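Local coordinates for protein aldehyde dehydrogenase 12 (Zea mays, PDB 6D97) that oxidises L-glutamate gamma-semialdehyde, most likely to glutamate, in an NAD+-dependent reaction that is the last step of proline catabolism in plants, at residues A[138-143]-A[198-203]; A[129-134]-A[144-149]. One frame throughout, in Å; residues are numbered along the deposited sequence.

Interaction 1. Residues A[138-143]-A[198-203]; sequences SPKSYQ and FNFPLE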
# COMPACT_ATOMS: atom_id res chain seq x y z
N SER A 138 1.44 4.09 39.70
CA SER A 138 0.73 5.14 38.96
C SER A 138 -0.75 5.01 39.28
O SER A 138 -1.51 4.41 38.51
CB SER A 138 0.99 5.04 37.45
OG SER A 138 0.33 6.08 36.76
N PRO A 139 -1.19 5.57 40.41
CA PRO A 139 -2.53 5.27 40.94
C PRO A 139 -3.64 5.63 39.97
O PRO A 139 -3.72 6.75 39.46
CB PRO A 139 -2.60 6.12 42.22
CG PRO A 139 -1.16 6.27 42.63
CD PRO A 139 -0.40 6.40 41.34
N LYS A 140 -4.49 4.64 39.70
CA LYS A 140 -5.65 4.75 38.83
C LYS A 140 -6.56 3.59 39.17
O LYS A 140 -6.16 2.66 39.88
CB LYS A 140 -5.24 4.74 37.35
CG LYS A 140 -4.52 3.46 36.95
CD LYS A 140 -4.12 3.48 35.48
CE LYS A 140 -2.90 4.35 35.24
NZ LYS A 140 -2.43 4.29 33.82
N SER A 141 -7.79 3.65 38.68
CA SER A 141 -8.75 2.59 38.98
C SER A 141 -8.26 1.25 38.41
O SER A 141 -7.43 1.20 37.51
CB SER A 141 -10.13 2.92 38.43
OG SER A 141 -10.19 2.71 37.03
N TYR A 142 -8.80 0.16 38.97
CA TYR A 142 -8.38 -1.17 38.54
C TYR A 142 -8.69 -1.39 37.06
O TYR A 142 -7.91 -2.02 36.34
CB TYR A 142 -9.06 -2.24 39.39
CG TYR A 142 -8.66 -3.65 39.01
CD1 TYR A 142 -7.47 -4.20 39.45
CD2 TYR A 142 -9.48 -4.44 38.21
CE1 TYR A 142 -7.10 -5.49 39.11
CE2 TYR A 142 -9.12 -5.73 37.86
CZ TYR A 142 -7.93 -6.25 38.32
OH TYR A 142 -7.58 -7.53 37.97
N GLN A 143 -9.84 -0.89 36.59
CA GLN A 143 -10.20 -1.09 35.19
C GLN A 143 -9.31 -0.28 34.26
O GLN A 143 -8.97 -0.74 33.16
CB GLN A 143 -11.68 -0.75 34.98
CG GLN A 143 -12.64 -1.77 35.57
CD GLN A 143 -14.09 -1.48 35.24
OE1 GLN A 143 -14.90 -1.26 36.14
NE2 GLN A 143 -14.42 -1.46 33.95
N PHE A 198 5.52 8.66 33.66
CA PHE A 198 5.01 7.91 34.81
C PHE A 198 3.61 7.34 34.57
O PHE A 198 3.26 6.32 35.16
CB PHE A 198 4.97 8.82 36.04
CG PHE A 198 3.80 9.77 36.06
CD1 PHE A 198 3.89 11.00 35.43
CD2 PHE A 198 2.62 9.43 36.71
CE1 PHE A 198 2.82 11.87 35.45
CE2 PHE A 198 1.55 10.30 36.72
CZ PHE A 198 1.65 11.53 36.09
N ASN A 199 2.80 7.98 33.72
CA ASN A 199 1.36 7.75 33.80
C ASN A 199 0.93 6.44 33.15
O ASN A 199 -0.10 5.87 33.56
CB ASN A 199 0.61 8.93 33.19
CG ASN A 199 0.97 9.18 31.75
OD1 ASN A 199 2.10 8.97 31.32
ND2 ASN A 199 -0.01 9.64 30.97
N PHE A 200 1.67 5.92 32.17
CA PHE A 200 1.39 4.61 31.58
C PHE A 200 2.64 3.75 31.74
O PHE A 200 3.47 3.67 30.82
CB PHE A 200 0.96 4.73 30.12
CG PHE A 200 -0.41 5.33 29.94
CD1 PHE A 200 -1.55 4.55 30.09
CD2 PHE A 200 -0.56 6.67 29.62
CE1 PHE A 200 -2.81 5.10 29.93
CE2 PHE A 200 -1.82 7.23 29.46
CZ PHE A 200 -2.94 6.44 29.62
N PRO A 201 2.80 3.08 32.88
CA PRO A 201 4.07 2.38 33.16
C PRO A 201 4.30 1.15 32.30
O PRO A 201 5.42 0.61 32.32
CB PRO A 201 3.94 2.00 34.65
CG PRO A 201 2.79 2.81 35.18
CD PRO A 201 1.87 3.01 34.02
N LEU A 202 3.30 0.67 31.57
CA LEU A 202 3.44 -0.52 30.74
C LEU A 202 3.20 -0.24 29.27
O LEU A 202 4.06 -0.57 28.43
CB LEU A 202 2.48 -1.62 31.22
CG LEU A 202 2.50 -2.91 30.40
CD1 LEU A 202 3.82 -3.65 30.62
CD2 LEU A 202 1.32 -3.80 30.75
N GLU A 203 2.07 0.37 28.93
CA GLU A 203 1.63 0.44 27.54
C GLU A 203 2.62 1.20 26.66
O GLU A 203 3.02 0.72 25.60
CB GLU A 203 0.24 1.09 27.47
CG GLU A 203 -0.32 1.22 26.07
CD GLU A 203 -1.68 1.89 26.06
OE1 GLU A 203 -2.37 1.84 27.11
OE2 GLU A 203 -2.06 2.46 25.02
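The F198 ring carries CB of its own neighbour N199 on one face, 3.9 Å above the plane and over its centre, while OG of S138 approaches obliquely near CD2. The F200 ring is met, again obliquely, by the ammonium end of K140, whose NZ lies 3.8 Å from F200 CD1 with the two side chains crossing at about a right angle. Both phenylalanines belong to the loop that leaves strand 191-196 of the parallel Rossmann-type sheet and leads into helix 203-214; F198 also touches the bound NAD, so the contact backs directly onto the cofactor pocket. The principle illustrated is a loop held by its backbone. K140 NZ donates to N199 O at 2.8 Å, nearly along the C=O axis (165°), and the charge is paired in a salt bridge with E148 OE2. To reach both, the lysine starts from the crowded position between backbone N and carbonyl carbon (chi1 60°), and its chain bends at chi3 (77°). An alanine here would remove the ammonium group and would probably leave the N199 carbonyl less firmly held and the buried E148 carboxylate poorly balanced. S138, just past the end of helix 124-137, turns OG anti to its backbone N, placing the hydroxyl 3.2 Å from N199 O, close to the F198 carbonyl as well. N199 ND2 bonds to Q326 O. Next to the serine hydroxyl the contact becomes apolar, S138 CB lying 3.7 Å from P201 CG.

Interaction 2. Residues A[129-134]-A[144-149]; sequences FFAKLI and QALAEV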
# COMPACT_ATOMS: atom_id res chain seq x y z
N PHE A 129 -1.91 -9.28 37.94
CA PHE A 129 -0.61 -8.90 38.50
C PHE A 129 -0.17 -7.54 37.97
O PHE A 129 0.18 -6.64 38.75
CB PHE A 129 0.43 -9.98 38.17
CG PHE A 129 1.84 -9.57 38.45
CD1 PHE A 129 2.39 -9.74 39.71
CD2 PHE A 129 2.63 -9.02 37.45
CE1 PHE A 129 3.69 -9.37 39.97
CE2 PHE A 129 3.94 -8.65 37.70
CZ PHE A 129 4.47 -8.82 38.97
N PHE A 130 -0.19 -7.37 36.65
CA PHE A 130 0.28 -6.12 36.07
C PHE A 130 -0.68 -4.97 36.36
O PHE A 130 -0.24 -3.84 36.59
CB PHE A 130 0.50 -6.29 34.56
CG PHE A 130 1.86 -6.81 34.21
CD1 PHE A 130 2.98 -6.01 34.35
CD2 PHE A 130 2.01 -8.11 33.75
CE1 PHE A 130 4.23 -6.49 34.03
CE2 PHE A 130 3.26 -8.59 33.42
CZ PHE A 130 4.37 -7.78 33.56
N ALA A 131 -1.98 -5.23 36.35
CA ALA A 131 -2.95 -4.19 36.68
C ALA A 131 -2.74 -3.69 38.11
O ALA A 131 -2.76 -2.48 38.36
CB ALA A 131 -4.37 -4.71 36.49
N LYS A 132 -2.53 -4.61 39.05
CA LYS A 132 -2.32 -4.21 40.44
C LYS A 132 -0.99 -3.49 40.61
O LYS A 132 -0.92 -2.49 41.33
CB LYS A 132 -2.37 -5.43 41.35
CG LYS A 132 -3.63 -5.52 42.19
CD LYS A 132 -4.46 -6.72 41.77
CE LYS A 132 -5.62 -6.94 42.73
NZ LYS A 132 -6.01 -8.38 42.81
N LEU A 133 0.07 -3.98 39.96
CA LEU A 133 1.36 -3.32 40.06
C LEU A 133 1.31 -1.91 39.50
O LEU A 133 1.90 -0.98 40.07
CB LEU A 133 2.43 -4.15 39.35
CG LEU A 133 3.88 -3.75 39.64
CD1 LEU A 133 4.14 -3.72 41.13
CD2 LEU A 133 4.82 -4.73 38.97
N ILE A 134 0.62 -1.72 38.37
CA ILE A 134 0.44 -0.39 37.80
C ILE A 134 -0.25 0.52 38.80
O ILE A 134 0.16 1.68 39.01
CB ILE A 134 -0.37 -0.48 36.49
CG1 ILE A 134 0.49 -1.07 35.37
CG2 ILE A 134 -0.91 0.89 36.08
CD1 ILE A 134 -0.30 -1.41 34.12
N GLN A 144 -8.92 0.93 34.67
CA GLN A 144 -7.98 1.71 33.87
C GLN A 144 -6.63 1.02 33.79
O GLN A 144 -6.02 0.98 32.71
CB GLN A 144 -7.83 3.12 34.45
CG GLN A 144 -9.04 4.01 34.28
CD GLN A 144 -9.24 4.45 32.84
OE1 GLN A 144 -8.28 4.63 32.09
NE2 GLN A 144 -10.50 4.62 32.44
N ALA A 145 -6.14 0.48 34.91
CA ALA A 145 -4.88 -0.27 34.89
C ALA A 145 -5.00 -1.54 34.07
O ALA A 145 -4.06 -1.92 33.37
CB ALA A 145 -4.45 -0.60 36.32
N LEU A 146 -6.15 -2.21 34.15
CA LEU A 146 -6.37 -3.40 33.34
C LEU A 146 -6.38 -3.05 31.86
O LEU A 146 -5.84 -3.80 31.03
CB LEU A 146 -7.69 -4.07 33.74
CG LEU A 146 -8.01 -5.42 33.08
CD1 LEU A 146 -7.04 -6.47 33.58
CD2 LEU A 146 -9.44 -5.83 33.36
N ALA A 147 -6.98 -1.91 31.50
CA ALA A 147 -7.03 -1.50 30.10
C ALA A 147 -5.63 -1.34 29.53
O ALA A 147 -5.40 -1.61 28.35
CB ALA A 147 -7.82 -0.20 29.95
N GLU A 148 -4.69 -0.88 30.36
CA GLU A 148 -3.31 -0.77 29.90
C GLU A 148 -2.74 -2.14 29.55
O GLU A 148 -2.07 -2.30 28.52
CB GLU A 148 -2.45 -0.10 30.98
CG GLU A 148 -1.66 1.10 30.49
CD GLU A 148 -0.63 1.57 31.49
OE1 GLU A 148 0.58 1.35 31.25
OE2 GLU A 148 -1.03 2.16 32.52
N VAL A 149 -3.01 -3.14 30.39
CA VAL A 149 -2.51 -4.48 30.11
C VAL A 149 -3.21 -5.08 28.89
O VAL A 149 -2.59 -5.78 28.09
CB VAL A 149 -2.67 -5.38 31.35
CG1 VAL A 149 -1.83 -6.63 31.19
CG2 VAL A 149 -2.27 -4.62 32.60
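A131 and A145 mark the tight part of this helix pair: their CA atoms are 4.7 Å apart, and the A145 methyl CB presses to 3.2 Å from the A131 carbonyl O. I134 packs on A145 through CG2 (anti to the backbone N), 3.8 Å from A145 CB, and its CD1 meets V149 CG2 at 4.1 Å. V149 CG2 also reaches 3.8 Å from F130 CB and lies near the A131 backbone N. Helices 124-137 and 142-157 form a helix-loop-helix pair of the aldehyde dehydrogenase fold, crossing obliquely rather than fully antiparallel: the axes of segments 129-134 and 144-149 run 127° apart in direction, and small residues at the crossing let them come within 8.1 Å. No hydrogen bond spans this apolar packing. Toward solvent it loosens: L146, partly exposed, has its CB directed away from the first helix, and its CD1 only grazes A131 CB at 4.3 Å. Q144, also partly exposed, bonds through NE2 to T547 OG1 of a second subunit. E148 is buried instead and crosses I134 obliquely; its CB and carboxylate both lie against I134, OE2 3.8 Å from I134 CG2, while OE1 accepts from the backbone N of L202 and of E203.

Both contacts are buried, their centres about 6 Å apart, yet their chemistry differs with their place in the fold. Interaction 1 uses the loop leading into helix 142-157, interaction 2 the first turns of that helix. Interaction 2 joins two consecutive helices mainly through apolar side-chain packing; interaction 1 joins the turn between those helices to the loop beside the NAD pocket, largely through polar groups meeting backbone carbonyls. E148 is the residue they share: its CB and carboxylate pack on I134 in interaction 2, and the same carboxylate ties the apolar helix pair to both segments of interaction 1, the more central contact in the chain.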